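Local coordinates for protein acetyl-xylan esterase (Streptomyces lividans, PDB 2CC0) that probably removes acetyl groups from xylan as a metal-ion-dependent carbohydrate esterase of family 4, related to peptidoglycan deacetylases, at residues Ser82-Gln85 and Gln86-Gly90. Numbering follows the deposited sequence. Where two conformers were deposited one is given.
Sequences SRTQ and QAIAG
Q86 reaches back one turn to S82, its amide laid over the S82 carbonyl with CD 3.3 Å from S82 O. The Q86 chain runs out extended beyond CG (chi2 154°), which carries the amide there. A long polar residue suits this solvent-facing side. A water donates to S82 OG at 3.0 Å; its 2.5 Å approach to Q86 NE2 is too short to be trusted. In the conformer described, one of two, S82 OG sits between N and the carbonyl carbon and also bonds to the D78 carbonyl one turn back.

Beneath these side chains, four backbone bonds satisfy the carbonyls of S82, R83, T84 and Q85 with the amides of Q86, A87, I88 and A89. Of the four, the bond from A87 N to R83 O is the most bent, at 149°.

On the inward side, T84 CG2 lies alongside I88 CD1 at 3.6 Å, both side chains pointing the same way. T84 can be buried because its OG1 bonds to the carbonyl of E80; I88, purely apolar, packs on V59 and A42. Buried Q85 has both ends of its amide engaged, OE1 by N61 ND2 and NE2 by the P96 carbonyl, tying the helix to neighbouring segments. This is the i to i+4 pattern of an amphipathic alpha-helix, here the last turns of helix 74-90 packed against strand 58-61 in the polysaccharide deacetylase fold.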
ATOM      1  N   SER A  82      -7.068 -19.875  -6.026  1.00 10.13           N
ATOM      2  CA  SER A  82      -6.209 -21.024  -6.286  0.50 10.46           C
ATOM      3  C   SER A  82      -6.233 -21.457  -7.760  1.00 10.69           C
ATOM      4  O   SER A  82      -5.188 -21.767  -8.327  1.00 10.33           O
ATOM      5  CB  SER A  82      -6.558 -22.184  -5.363  0.50 11.12           C
ATOM      6  OG  SER A  82      -7.897 -22.576  -5.539  0.50 10.01           O
ATOM      7  N   ARG A  83      -7.403 -21.457  -8.386  1.00 10.37           N
ATOM      8  CA  ARG A  83      -7.492 -21.843  -9.799  0.50 10.69           C
ATOM      9  C   ARG A  83      -6.706 -20.872 -10.672  1.00  9.79           C
ATOM     10  O   ARG A  83      -6.132 -21.254 -11.687  1.00 10.92           O
ATOM     11  CB  ARG A  83      -8.947 -21.931 -10.252  0.50 11.24           C
ATOM     12  CG  ARG A  83      -9.655 -23.183  -9.726  0.50 13.62           C
ATOM     13  CD  ARG A  83     -11.074 -22.857  -9.296  0.50 16.23           C
ATOM     14  NE  ARG A  83     -11.945 -22.632 -10.427  0.50 17.75           N
ATOM     15  CZ  ARG A  83     -12.931 -21.742 -10.481  0.50 18.64           C
ATOM     16  NH1 ARG A  83     -13.206 -20.948  -9.456  0.50 17.42           N
ATOM     17  NH2 ARG A  83     -13.654 -21.659 -11.588  0.50 18.86           N
ATOM     18  N   THR A  84      -6.700 -19.595 -10.271  1.00  8.90           N
ATOM     19  CA  THR A  84      -5.932 -18.612 -11.021  1.00  8.42           C
ATOM     20  C   THR A  84      -4.400 -18.792 -10.841  1.00  8.76           C
ATOM     21  O   THR A  84      -3.643 -18.629 -11.818  1.00  8.94           O
ATOM     22  CB  THR A  84      -6.424 -17.186 -10.672  1.00  7.54           C
ATOM     23  OG1 THR A  84      -7.826 -17.104 -10.975  1.00  8.36           O
ATOM     24  CG2 THR A  84      -5.670 -16.148 -11.497  1.00  7.01           C
ATOM     25  N   GLN A  85      -3.952 -19.115  -9.613  1.00  8.85           N
ATOM     26  CA  GLN A  85      -2.535 -19.445  -9.372  1.00  9.29           C
ATOM     27  C   GLN A  85      -2.136 -20.585 -10.313  1.00  9.40           C
ATOM     28  O   GLN A  85      -1.135 -20.504 -11.015  1.00  9.88           O
ATOM     29  CB  GLN A  85      -2.294 -19.881  -7.916  1.00  9.00           C
ATOM     30  CG  GLN A  85      -2.469 -18.768  -6.858  1.00 10.05           C
ATOM     31  CD  GLN A  85      -1.467 -17.624  -7.050  1.00 10.51           C
ATOM     32  OE1 GLN A  85      -1.733 -16.670  -7.791  1.00  9.49           O
ATOM     33  NE2 GLN A  85      -0.283 -17.751  -6.434  1.00 10.73           N
ATOM     34  N   GLN A  86      -2.982 -21.612 -10.346  1.00  9.85           N
ATOM     35  CA  GLN A  86      -2.732 -22.805 -11.161  1.00 11.25           C
ATOM     36  C   GLN A  86      -2.719 -22.465 -12.656  1.00 11.20           C
ATOM     37  O   GLN A  86      -1.854 -22.940 -13.396  1.00 12.23           O
ATOM     38  CB  GLN A  86      -3.801 -23.860 -10.851  1.00 12.41           C
ATOM     39  CG  GLN A  86      -3.692 -24.467  -9.440  1.00 16.61           C
ATOM     40  CD  GLN A  86      -5.029 -24.998  -8.906  1.00 24.55           C
ATOM     41  OE1 GLN A  86      -5.996 -25.153  -9.658  1.00 25.10           O
ATOM     42  NE2 GLN A  86      -5.092 -25.252  -7.590  1.00 25.38           N
ATOM     43  N   ALA A  87      -3.677 -21.656 -13.110  1.00 10.54           N
ATOM     44  CA  ALA A  87      -3.761 -21.356 -14.549  1.00  9.90           C
ATOM     45  C   ALA A  87      -2.561 -20.532 -15.013  1.00 10.04           C
ATOM     46  O   ALA A  87      -2.001 -20.765 -16.095  1.00 10.97           O
ATOM     47  CB  ALA A  87      -5.069 -20.649 -14.896  1.00 10.29           C
ATOM     48  N   ILE A  88      -2.167 -19.540 -14.207  1.00  9.38           N
ATOM     49  CA  ILE A  88      -1.033 -18.706 -14.595  1.00  9.11           C
ATOM     50  C   ILE A  88       0.284 -19.501 -14.573  1.00  9.27           C
ATOM     51  O   ILE A  88       1.085 -19.444 -15.533  1.00 10.43           O
ATOM     52  CB  ILE A  88      -0.972 -17.410 -13.737  1.00  8.27           C
ATOM     53  CG1 ILE A  88      -2.228 -16.565 -14.021  1.00  7.91           C
ATOM     54  CG2 ILE A  88       0.342 -16.659 -13.979  1.00  9.38           C
ATOM     55  CD1 ILE A  88      -2.475 -15.414 -13.012  1.00  9.74           C
ATOM     56  N   ALA A  89       0.496 -20.256 -13.504  1.00 10.36           N
ATOM     57  CA  ALA A  89       1.694 -21.090 -13.420  1.00 10.42           C
ATOM     58  C   ALA A  89       1.750 -22.111 -14.553  1.00 11.44           C
ATOM     59  O   ALA A  89       2.811 -22.314 -15.180  1.00 13.04           O
ATOM     60  CB  ALA A  89       1.744 -21.774 -12.061  1.00 10.93           C
ATOM     61  N   GLY A  90       0.616 -22.757 -14.802  1.00 11.15           N
ATOM     62  CA  GLY A  90       0.507 -23.771 -15.868  1.00 12.72           C
ATOM     63  C   GLY A  90       0.839 -23.218 -17.238  1.00 13.02           C
ATOM     64  O   GLY A  90       1.398 -23.916 -18.087  1.00 14.63           O
TER
HETATM   65  O   HOH W   1      -7.569 -25.002  -7.187  1.00 33.48           O